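Local coordinates for outer membrane protein Omp121 (Bacteroides thetaiotaomicron, PDB 5FQ8) that probably imports nutrients across the outer membrane as a TonB-dependent receptor of the beta-barrel type, and binds calcium, at residues Ser567-Glu572 and Phe584-Ala589; Leu328-Ser333 and Tyr370-Tyr375; Gly386-Asp391 and Phe400-Gly405. All coordinates share one frame; numbering follows the deposited sequence.

In the fold
Contacts 1 and 3 each pair antiparallel neighbours of the transmembrane beta barrel, and their centres lie about 34 Å apart without touching. Contact 2 joins two short helices that interrupt the run of barrel strands; its centre is about 59 Å from that of contact 1, on the opposite side of the chain's centre, and helix 368-374 leads directly into strand 376-394 of contact 3. All three are partly buried, contact 2 sitting nearest the chain's centre. The strand pairs combine backbone hydrogen bonds with one face carrying polar side chains and a mainly apolar one, which in contact 3 is largely buried under KR0 and a second subunit. Contact 2 instead relies on van der Waals packing, close to a calcium site.

Contact 1: Ser567-Glu572 and Phe584-Ala589; sequences SFIFSE and FGKIRA
S567-I569 runs antiparallel to strand 584-589, tied by backbone bonds both ways, F568 N to I587 O at 2.9 Å and I587 N to F568 O at 2.8 Å. The tight side is the buried face of S567, I569 and K586. Here CG of K586 is anti to the backbone N and the chain bends at chi4 (76°), so that NZ bonds S567 OG as well as K38 O. Beside this polar group I569 adds an apolar touch, its CG2 3.7 Å from F584 CE1. The opposite face, with F568 and I587, is partly exposed and may face lipid: I587 CG2 lies at the edge of the F568 ring, 3.5 Å from F568 CB, while the far part of that ring turns from the neighbouring strand. The looser part is F570 and S571. F570 adopts the crowded first torsion (chi1 48°), which swings its ring over the neighbouring strand, G585 O sitting 3.5 Å above the centre of the F570 ring; S571 N bonds G585 O at 3.2 Å. As a link in the barrel wall, strand 558-569 is flanked further by strand 538-549, and strand 582-596 by strand 643-656, whose L652 and M654 touch F570.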
loop_
_atom_site.group_PDB
_atom_site.type_symbol
_atom_site.label_atom_id
_atom_site.label_comp_id
_atom_site.label_asym_id
_atom_site.label_seq_id
_atom_site.Cartn_x
_atom_site.Cartn_y
_atom_site.Cartn_z
ATOM N N SER B 567 -51.516 2.354 -28.987
ATOM C CA SER B 567 -52.439 1.796 -28.015
ATOM C C SER B 567 -53.847 2.083 -28.490
ATOM O O SER B 567 -54.164 3.216 -28.856
ATOM C CB SER B 567 -52.219 2.389 -26.631
ATOM O OG SER B 567 -53.191 1.916 -25.727
ATOM N N PHE B 568 -54.682 1.056 -28.484
ATOM C CA PHE B 568 -56.053 1.144 -28.969
ATOM C C PHE B 568 -56.959 0.594 -27.880
ATOM O O PHE B 568 -56.942 -0.606 -27.604
ATOM C CB PHE B 568 -56.188 0.372 -30.274
ATOM C CG PHE B 568 -57.582 0.256 -30.785
ATOM C CD1 PHE B 568 -58.311 1.373 -31.121
ATOM C CD2 PHE B 568 -58.144 -0.989 -30.984
ATOM C CE1 PHE B 568 -59.582 1.246 -31.616
ATOM C CE2 PHE B 568 -59.410 -1.124 -31.473
ATOM C CZ PHE B 568 -60.133 -0.007 -31.793
ATOM N N ILE B 569 -57.706 1.476 -27.226
ATOM C CA ILE B 569 -58.642 1.066 -26.191
ATOM C C ILE B 569 -59.988 0.879 -26.873
ATOM O O ILE B 569 -60.714 1.839 -27.106
ATOM C CB ILE B 569 -58.731 2.078 -25.049
ATOM C CG1 ILE B 569 -57.355 2.430 -24.536
ATOM C CG2 ILE B 569 -59.531 1.503 -23.912
ATOM C CD1 ILE B 569 -56.877 3.708 -25.084
ATOM N N PHE B 570 -60.316 -0.362 -27.203
ATOM C CA PHE B 570 -61.605 -0.648 -27.802
ATOM C C PHE B 570 -62.705 -0.793 -26.771
ATOM O O PHE B 570 -63.846 -1.045 -27.153
ATOM C CB PHE B 570 -61.522 -1.911 -28.654
ATOM C CG PHE B 570 -60.847 -3.045 -27.969
ATOM C CD1 PHE B 570 -61.551 -3.883 -27.131
ATOM C CD2 PHE B 570 -59.506 -3.275 -28.161
ATOM C CE1 PHE B 570 -60.933 -4.929 -26.495
ATOM C CE2 PHE B 570 -58.875 -4.317 -27.525
ATOM C CZ PHE B 570 -59.592 -5.145 -26.688
ATOM N N SER B 571 -62.399 -0.666 -25.483
ATOM C CA SER B 571 -63.449 -0.583 -24.479
ATOM C C SER B 571 -64.378 0.564 -24.813
ATOM O O SER B 571 -65.495 0.343 -25.288
ATOM C CB SER B 571 -62.870 -0.376 -23.092
ATOM O OG SER B 571 -62.272 -1.556 -22.631
ATOM N N GLU B 572 -63.922 1.787 -24.550
ATOM C CA GLU B 572 -64.658 2.971 -24.958
ATOM C C GLU B 572 -64.941 2.913 -26.449
ATOM O O GLU B 572 -64.106 2.458 -27.232
ATOM C CB GLU B 572 -63.862 4.225 -24.621
ATOM C CG GLU B 572 -63.618 4.409 -23.154
ATOM C CD GLU B 572 -62.695 5.563 -22.887
ATOM O OE1 GLU B 572 -62.643 6.469 -23.742
ATOM O OE2 GLU B 572 -62.011 5.557 -21.839
ATOM N N PHE B 584 -62.410 -2.810 -19.090
ATOM C CA PHE B 584 -61.284 -2.222 -19.792
ATOM C C PHE B 584 -60.801 -3.219 -20.832
ATOM O O PHE B 584 -60.782 -4.424 -20.584
ATOM C CB PHE B 584 -60.168 -1.854 -18.804
ATOM C CG PHE B 584 -59.053 -1.050 -19.404
ATOM C CD1 PHE B 584 -59.282 0.227 -19.879
ATOM C CD2 PHE B 584 -57.770 -1.563 -19.465
ATOM C CE1 PHE B 584 -58.259 0.973 -20.425
ATOM C CE2 PHE B 584 -56.746 -0.826 -20.010
ATOM C CZ PHE B 584 -56.990 0.446 -20.492
ATOM N N GLY B 585 -60.454 -2.708 -22.005
ATOM C CA GLY B 585 -59.954 -3.518 -23.093
ATOM C C GLY B 585 -59.062 -2.692 -23.992
ATOM O O GLY B 585 -59.539 -1.843 -24.747
ATOM N N LYS B 586 -57.757 -2.938 -23.909
ATOM C CA LYS B 586 -56.725 -2.134 -24.556
ATOM C C LYS B 586 -55.777 -3.061 -25.288
ATOM O O LYS B 586 -55.341 -4.064 -24.722
ATOM C CB LYS B 586 -55.967 -1.316 -23.508
ATOM C CG LYS B 586 -54.693 -0.671 -23.956
ATOM C CD LYS B 586 -53.852 -0.357 -22.735
ATOM C CE LYS B 586 -52.613 0.456 -23.059
ATOM N NZ LYS B 586 -52.941 1.892 -23.313
ATOM N N ILE B 587 -55.460 -2.741 -26.535
ATOM C CA ILE B 587 -54.510 -3.525 -27.316
ATOM C C ILE B 587 -53.291 -2.659 -27.609
ATOM O O ILE B 587 -53.417 -1.449 -27.827
ATOM C CB ILE B 587 -55.157 -4.080 -28.603
ATOM C CG1 ILE B 587 -54.242 -5.105 -29.260
ATOM C CG2 ILE B 587 -55.471 -2.987 -29.566
ATOM C CD1 ILE B 587 -54.739 -5.605 -30.579
ATOM N N ARG B 588 -52.106 -3.283 -27.591
ATOM C CA ARG B 588 -50.815 -2.603 -27.526
ATOM C C ARG B 588 -49.871 -3.102 -28.607
ATOM O O ARG B 588 -49.879 -4.283 -28.953
ATOM C CB ARG B 588 -50.133 -2.830 -26.176
ATOM C CG ARG B 588 -50.291 -1.729 -25.197
ATOM C CD ARG B 588 -49.347 -1.917 -24.043
ATOM N NE ARG B 588 -49.874 -2.770 -22.987
ATOM C CZ ARG B 588 -49.536 -4.036 -22.820
ATOM N NH1 ARG B 588 -48.676 -4.584 -23.653
ATOM N NH2 ARG B 588 -50.052 -4.746 -21.830
ATOM N N ALA B 589 -49.008 -2.210 -29.093
ATOM C CA ALA B 589 -47.976 -2.618 -30.039
ATOM C C ALA B 589 -46.842 -1.603 -30.046
ATOM O O ALA B 589 -47.067 -0.407 -29.864
ATOM C CB ALA B 589 -48.545 -2.786 -31.445
#

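Contact 2: Leu328-Ser333 and Tyr370-Tyr375; sequences LSMLNS and YILNNY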
loop_
_atom_site.group_PDB
_atom_site.type_symbol
_atom_site.label_atom_id
_atom_site.label_comp_id
_atom_site.label_asym_id
_atom_site.label_seq_id
_atom_site.Cartn_x
_atom_site.Cartn_y
_atom_site.Cartn_z
ATOM N N LEU B 328 -8.831 -20.006 4.089
ATOM C CA LEU B 328 -9.146 -19.908 5.508
ATOM C C LEU B 328 -10.316 -18.951 5.707
ATOM O O LEU B 328 -10.183 -17.839 6.217
ATOM C CB LEU B 328 -7.927 -19.454 6.287
ATOM C CG LEU B 328 -6.763 -20.407 6.270
ATOM C CD1 LEU B 328 -5.688 -19.777 7.062
ATOM C CD2 LEU B 328 -7.192 -21.682 6.898
ATOM N N SER B 329 -11.480 -19.401 5.276
ATOM C CA SER B 329 -12.722 -18.681 5.482
ATOM C C SER B 329 -13.615 -19.483 6.410
ATOM O O SER B 329 -13.330 -20.635 6.727
ATOM C CB SER B 329 -13.419 -18.434 4.153
ATOM O OG SER B 329 -14.328 -19.476 3.911
ATOM N N MET B 330 -14.715 -18.856 6.830
ATOM C CA MET B 330 -15.544 -19.411 7.893
ATOM C C MET B 330 -16.339 -20.608 7.409
ATOM O O MET B 330 -16.301 -21.677 8.022
ATOM C CB MET B 330 -16.473 -18.330 8.431
ATOM C CG MET B 330 -17.474 -18.782 9.495
ATOM S SD MET B 330 -19.025 -19.354 8.846
ATOM C CE MET B 330 -19.378 -18.078 7.671
ATOM N N LEU B 331 -17.082 -20.441 6.318
ATOM C CA LEU B 331 -17.984 -21.496 5.872
ATOM C C LEU B 331 -17.221 -22.669 5.299
ATOM O O LEU B 331 -17.547 -23.821 5.586
ATOM C CB LEU B 331 -18.966 -20.958 4.839
ATOM C CG LEU B 331 -20.112 -21.903 4.498
ATOM C CD1 LEU B 331 -20.964 -22.159 5.715
ATOM C CD2 LEU B 331 -20.934 -21.308 3.405
ATOM N N ASN B 332 -16.200 -22.395 4.489
ATOM C CA ASN B 332 -15.341 -23.461 3.990
ATOM C C ASN B 332 -14.710 -24.227 5.131
ATOM O O ASN B 332 -14.552 -25.443 5.056
ATOM C CB ASN B 332 -14.257 -22.887 3.091
ATOM C CG ASN B 332 -13.315 -23.944 2.597
ATOM O OD1 ASN B 332 -13.734 -25.022 2.212
ATOM N ND2 ASN B 332 -12.025 -23.651 2.632
ATOM N N SER B 333 -14.330 -23.530 6.192
ATOM C CA SER B 333 -13.789 -24.216 7.351
ATOM C C SER B 333 -14.872 -24.988 8.083
ATOM O O SER B 333 -14.579 -25.991 8.745
ATOM C CB SER B 333 -13.136 -23.200 8.279
ATOM O OG SER B 333 -12.090 -23.774 9.025
ATOM N N TYR B 370 -12.301 -18.534 15.392
ATOM C CA TYR B 370 -11.116 -17.703 15.246
ATOM C C TYR B 370 -11.247 -16.800 14.033
ATOM O O TYR B 370 -11.009 -15.596 14.120
ATOM C CB TYR B 370 -9.850 -18.566 15.142
ATOM C CG TYR B 370 -8.592 -17.727 15.139
ATOM C CD1 TYR B 370 -8.134 -17.129 13.973
ATOM C CD2 TYR B 370 -7.890 -17.499 16.310
ATOM C CE1 TYR B 370 -7.018 -16.339 13.973
ATOM C CE2 TYR B 370 -6.762 -16.707 16.314
ATOM C CZ TYR B 370 -6.336 -16.134 15.144
ATOM O OH TYR B 370 -5.225 -15.344 15.150
ATOM N N ILE B 371 -11.630 -17.362 12.890
ATOM C CA ILE B 371 -11.675 -16.575 11.663
ATOM C C ILE B 371 -12.639 -15.408 11.807
ATOM O O ILE B 371 -12.353 -14.293 11.358
ATOM C CB ILE B 371 -12.044 -17.463 10.463
ATOM C CG1 ILE B 371 -11.066 -18.623 10.345
ATOM C CG2 ILE B 371 -12.032 -16.660 9.205
ATOM C CD1 ILE B 371 -11.409 -19.598 9.250
ATOM N N LEU B 372 -13.791 -15.639 12.446
ATOM C CA LEU B 372 -14.792 -14.586 12.602
ATOM C C LEU B 372 -14.365 -13.541 13.620
ATOM O O LEU B 372 -14.665 -12.353 13.459
ATOM C CB LEU B 372 -16.131 -15.188 13.018
ATOM C CG LEU B 372 -16.946 -15.999 12.021
ATOM C CD1 LEU B 372 -17.884 -16.847 12.796
ATOM C CD2 LEU B 372 -17.700 -15.090 11.108
ATOM N N ASN B 373 -13.657 -13.959 14.655
ATOM C CA ASN B 373 -13.204 -13.061 15.699
ATOM C C ASN B 373 -11.912 -12.322 15.371
ATOM O O ASN B 373 -11.582 -11.375 16.081
ATOM C CB ASN B 373 -13.009 -13.845 16.987
ATOM C CG ASN B 373 -14.238 -13.852 17.838
ATOM O OD1 ASN B 373 -14.878 -12.827 18.019
ATOM N ND2 ASN B 373 -14.584 -15.013 18.366
ATOM N N ASN B 374 -11.173 -12.719 14.330
ATOM C CA ASN B 374 -9.851 -12.171 14.099
ATOM C C ASN B 374 -9.585 -11.682 12.693
ATOM O O ASN B 374 -8.497 -11.166 12.447
ATOM C CB ASN B 374 -8.785 -13.208 14.454
ATOM C CG ASN B 374 -8.722 -13.473 15.923
ATOM O OD1 ASN B 374 -8.096 -12.727 16.671
ATOM N ND2 ASN B 374 -9.379 -14.529 16.359
ATOM N N TYR B 375 -10.513 -11.827 11.770
ATOM C CA TYR B 375 -10.331 -11.315 10.427
ATOM C C TYR B 375 -11.180 -10.077 10.260
ATOM O O TYR B 375 -12.030 -9.768 11.091
ATOM C CB TYR B 375 -10.695 -12.373 9.389
ATOM C CG TYR B 375 -9.632 -13.414 9.185
ATOM C CD1 TYR B 375 -9.178 -14.182 10.236
ATOM C CD2 TYR B 375 -9.077 -13.627 7.937
ATOM C CE1 TYR B 375 -8.216 -15.119 10.053
ATOM C CE2 TYR B 375 -8.133 -14.578 7.746
ATOM C CZ TYR B 375 -7.702 -15.313 8.808
ATOM O OH TYR B 375 -6.740 -16.260 8.626
#
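Van der Waals packing joins the start of helix 330-335 and the residues before it to helix 368-374 and Y375. I371, at the middle, lies mostly against backbone carbonyls; CG1 is anti to the carbonyl carbon (chi1 -56°) and the chain runs on extended, which brings CD1 to 3.3 Å from S329 O and 4.1 Å from S333 CB. Its other branch, I371 CG2, lies 3.7 Å from L328 O and also rests over one face of the Y375 ring, nearer the ring's margin than its centre. Next to it, M330 crosses L372 obliquely, with M330 CG 3.8 Å from L372 CG; the methionine bends at chi2 and chi3 beyond that point. L328 crosses Y375 obliquely, CD1 and CB both beside the hydroxyl, CD1 4.0 Å from Y375 OH.

Hydrogen bonding stays within each segment or turns to other partners. S329 occupies the N-cap position, although its OG bonds G325 O, and S333 N bonds S329 O in the first helical turn; S333 OG is taken by M366 N. In the other helix N374 folds back: the bond from ND2 to a lone pair of Y370 O, at 3.0 Å, orients the amide, and ND2 then lies above the centre of the Y370 ring.

The side chain of L372 is about 4 Å from those of I283 and T285, which help bind a calcium ion. Helix 420-424 borders the contact: its L420 touches L328, Y370 and Y375, and Y424 bonds Y370 OH. Helix 368-374 then passes into barrel strand 376-394.

Contact 3: Gly386-Asp391 and Phe400-Gly405; sequences GKFQLD and FTYRMG. With KR0 (3-decanoyloxypropyl decanoate), chain K; C8E ((hydroxyethyloxy)tri(ethyloxy)octane), chain U.
Side chains leave this antiparallel hairpin pair on two unlike faces. K387, Q389 and D391 share one with T401 and R403. Here Q389 and R403 run alongside each other in one direction, their amide and guanidinium planes 47° apart; Q389 OE1 lies at the edge of the R403 guanidinium, in its plane, and takes NE-H at 3.1 Å, with NE above the Q389 carbonyl plane. K387 NZ reaches Q389 OE1 too, at 2.7 Å, far out of the amide plane, and also bonds D105 O. K387 NZ and R403 NE are like charges 4.4 Å apart, and the oxygen they share probably eases their repulsion. Q389 NE2 turns the other way, to the syn lone pair of D391 OD2 at 2.6 Å, while the anti lone pair of D391 OD1 receives T401 OG1. An alanine in place of Q389 removes the acceptor shared by K387 and R403 and the donor to D391, and would probably leave the two cations repelling each other and D391 less firmly oriented.

The other face is apolar. F388 and Y402 stand nearly perpendicular, Y402 CD2 lying at the edge of the F388 ring, 4.2 Å from F388 CD2. The lipid-like KR0 runs over one face of Y402, with its C21 3.5 Å above the Y402 ring plane, nearer the margin than the centre. M404 extends past it, so SD nears KR0 C9 at 3.7 Å and CE the detergent C8E.

Paired backbone bonds between F388 and M404, and between L390 and Y402, tie the hairpin. Strand 306-320 flanks strand 376-394, strand 446-469 flanks strand 398-417, and F261 and F295 of the second subunit pack on F388.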
loop_
_atom_site.group_PDB
_atom_site.type_symbol
_atom_site.label_atom_id
_atom_site.label_comp_id
_atom_site.label_asym_id
_atom_site.label_seq_id
_atom_site.Cartn_x
_atom_site.Cartn_y
_atom_site.Cartn_z
ATOM N N GLY B 386 -29.140 14.163 -5.385
ATOM C CA GLY B 386 -30.333 14.987 -5.382
ATOM C C GLY B 386 -30.641 15.553 -6.750
ATOM O O GLY B 386 -30.023 15.181 -7.740
ATOM N N LYS B 387 -31.617 16.459 -6.785
ATOM C CA LYS B 387 -31.967 17.096 -8.044
ATOM C C LYS B 387 -32.515 18.490 -7.801
ATOM O O LYS B 387 -32.903 18.838 -6.692
ATOM C CB LYS B 387 -32.980 16.264 -8.822
ATOM C CG LYS B 387 -34.391 16.428 -8.365
ATOM C CD LYS B 387 -35.319 16.439 -9.550
ATOM C CE LYS B 387 -36.704 16.916 -9.173
ATOM N NZ LYS B 387 -37.678 16.751 -10.281
ATOM N N PHE B 388 -32.505 19.285 -8.865
ATOM C CA PHE B 388 -33.162 20.580 -8.929
ATOM C C PHE B 388 -33.968 20.627 -10.212
ATOM O O PHE B 388 -33.457 20.306 -11.282
ATOM C CB PHE B 388 -32.173 21.747 -8.899
ATOM C CG PHE B 388 -32.805 23.090 -9.194
ATOM C CD1 PHE B 388 -33.398 23.823 -8.186
ATOM C CD2 PHE B 388 -32.804 23.616 -10.471
ATOM C CE1 PHE B 388 -33.974 25.039 -8.440
ATOM C CE2 PHE B 388 -33.393 24.833 -10.733
ATOM C CZ PHE B 388 -33.975 25.547 -9.715
ATOM N N GLN B 389 -35.215 21.041 -10.113
ATOM C CA GLN B 389 -36.063 21.148 -11.282
ATOM C C GLN B 389 -36.725 22.507 -11.291
ATOM O O GLN B 389 -37.206 22.967 -10.256
ATOM C CB GLN B 389 -37.115 20.052 -11.309
ATOM C CG GLN B 389 -37.845 19.994 -12.603
ATOM C CD GLN B 389 -38.771 18.829 -12.659
ATOM O OE1 GLN B 389 -38.341 17.684 -12.755
ATOM N NE2 GLN B 389 -40.062 19.103 -12.575
ATOM N N LEU B 390 -36.738 23.137 -12.459
ATOM C CA LEU B 390 -37.389 24.420 -12.693
ATOM C C LEU B 390 -38.416 24.208 -13.788
ATOM O O LEU B 390 -38.050 23.948 -14.936
ATOM C CB LEU B 390 -36.379 25.484 -13.110
ATOM C CG LEU B 390 -36.926 26.875 -13.344
ATOM C CD1 LEU B 390 -37.482 27.321 -12.044
ATOM C CD2 LEU B 390 -35.840 27.805 -13.790
ATOM N N ASP B 391 -39.691 24.306 -13.434
ATOM C CA ASP B 391 -40.776 24.229 -14.399
ATOM C C ASP B 391 -41.335 25.620 -14.636
ATOM O O ASP B 391 -41.530 26.379 -13.691
ATOM C CB ASP B 391 -41.892 23.318 -13.901
ATOM C CG ASP B 391 -41.507 21.873 -13.914
ATOM O OD1 ASP B 391 -41.404 21.294 -15.013
ATOM O OD2 ASP B 391 -41.327 21.316 -12.818
ATOM N N PHE B 400 -41.566 24.906 -19.971
ATOM C CA PHE B 400 -40.126 24.696 -19.957
ATOM C C PHE B 400 -39.724 23.951 -18.695
ATOM O O PHE B 400 -40.221 24.241 -17.608
ATOM C CB PHE B 400 -39.372 26.025 -20.032
ATOM C CG PHE B 400 -37.899 25.886 -19.827
ATOM C CD1 PHE B 400 -37.358 25.854 -18.563
ATOM C CD2 PHE B 400 -37.052 25.775 -20.904
ATOM C CE1 PHE B 400 -36.014 25.708 -18.378
ATOM C CE2 PHE B 400 -35.698 25.636 -20.721
ATOM C CZ PHE B 400 -35.181 25.602 -19.460
ATOM N N THR B 401 -38.798 23.010 -18.837
ATOM C CA THR B 401 -38.322 22.253 -17.692
ATOM C C THR B 401 -36.812 22.112 -17.750
ATOM O O THR B 401 -36.269 21.622 -18.739
ATOM C CB THR B 401 -38.979 20.881 -17.635
ATOM O OG1 THR B 401 -40.343 21.036 -17.245
ATOM C CG2 THR B 401 -38.283 20.020 -16.626
ATOM N N TYR B 402 -36.141 22.557 -16.695
ATOM C CA TYR B 402 -34.735 22.271 -16.478
ATOM C C TYR B 402 -34.616 21.372 -15.263
ATOM O O TYR B 402 -35.149 21.687 -14.198
ATOM C CB TYR B 402 -33.917 23.547 -16.270
ATOM C CG TYR B 402 -32.493 23.262 -15.828
ATOM C CD1 TYR B 402 -31.619 22.564 -16.646
ATOM C CD2 TYR B 402 -32.030 23.682 -14.591
ATOM C CE1 TYR B 402 -30.336 22.295 -16.248
ATOM C CE2 TYR B 402 -30.752 23.415 -14.191
ATOM C CZ TYR B 402 -29.910 22.726 -15.022
ATOM O OH TYR B 402 -28.628 22.463 -14.624
ATOM N N ARG B 403 -33.928 20.258 -15.425
ATOM C CA ARG B 403 -33.711 19.325 -14.333
ATOM C C ARG B 403 -32.254 18.906 -14.334
ATOM O O ARG B 403 -31.684 18.638 -15.389
ATOM C CB ARG B 403 -34.607 18.117 -14.475
ATOM C CG ARG B 403 -34.292 17.006 -13.525
ATOM C CD ARG B 403 -34.906 15.726 -14.039
ATOM N NE ARG B 403 -36.293 15.956 -14.405
ATOM C CZ ARG B 403 -36.926 15.319 -15.377
ATOM N NH1 ARG B 403 -36.288 14.408 -16.094
ATOM N NH2 ARG B 403 -38.194 15.607 -15.633
ATOM N N MET B 404 -31.655 18.866 -13.153
ATOM C CA MET B 404 -30.239 18.584 -12.994
ATOM C C MET B 404 -30.069 17.636 -11.828
ATOM O O MET B 404 -30.629 17.866 -10.759
ATOM C CB MET B 404 -29.430 19.862 -12.749
ATOM C CG MET B 404 -28.011 19.625 -12.232
ATOM S SD MET B 404 -26.952 21.082 -12.272
ATOM C CE MET B 404 -25.487 20.433 -11.514
ATOM N N GLY B 405 -29.307 16.573 -12.028
ATOM C CA GLY B 405 -29.069 15.598 -10.987
ATOM C C GLY B 405 -27.594 15.501 -10.668
ATOM O O GLY B 405 -26.746 15.680 -11.537
HETATM C C1 KR0 K . -22.144 17.869 -19.976
HETATM O O1 KR0 K . -23.263 18.702 -20.270
HETATM C C2 KR0 K . -22.560 16.986 -18.818
HETATM C C3 KR0 K . -21.843 17.386 -17.548
HETATM C C4 KR0 K . -21.779 22.969 -14.999
HETATM O O4 KR0 K . -22.337 18.605 -17.006
HETATM C C5 KR0 K . -21.557 19.220 -15.944
HETATM C C6 KR0 K . -23.310 23.019 -14.996
HETATM C C7 KR0 K . -23.235 20.124 -19.967
HETATM C C8 KR0 K . -23.905 24.027 -14.011
HETATM O O8 KR0 K . -20.530 18.673 -15.615
HETATM C C9 KR0 K . -25.436 23.947 -13.960
HETATM O O9 KR0 K . -22.252 20.779 -20.248
HETATM C C10 KR0 K . -21.979 20.484 -15.238
HETATM C C11 KR0 K . -21.240 21.728 -15.722
HETATM C C12 KR0 K . -24.407 20.804 -19.309
HETATM C C13 KR0 K . -24.674 22.127 -20.016
HETATM C C14 KR0 K . -26.074 25.178 -13.304
HETATM C C15 KR0 K . -27.533 24.955 -12.914
HETATM C C16 KR0 K . -28.089 26.069 -12.057
HETATM C C17 KR0 K . -26.094 22.624 -19.776
HETATM C C18 KR0 K . -26.190 23.682 -18.684
HETATM C C19 KR0 K . -27.657 23.998 -18.407
HETATM C C20 KR0 K . -27.874 25.265 -17.585
HETATM C C21 KR0 K . -29.363 25.473 -17.298
HETATM C C22 KR0 K . -29.676 26.910 -16.880
HETATM C C23 KR0 K . -31.070 27.091 -16.313
HETATM C C8 C8E U . -19.830 20.547 -11.126
HETATM O O9 C8E U . -20.748 20.178 -10.124
HETATM C C10 C8E U . -21.864 21.032 -10.172
HETATM C C11 C8E U . -22.456 21.282 -8.789
HETATM O O12 C8E U . -23.841 21.485 -8.970
HETATM C C13 C8E U . -24.562 21.738 -7.789
HETATM C C14 C8E U . -26.049 21.590 -8.102
HETATM O O15 C8E U . -26.383 20.235 -8.313
HETATM C C16 C8E U . -27.772 20.023 -8.249
#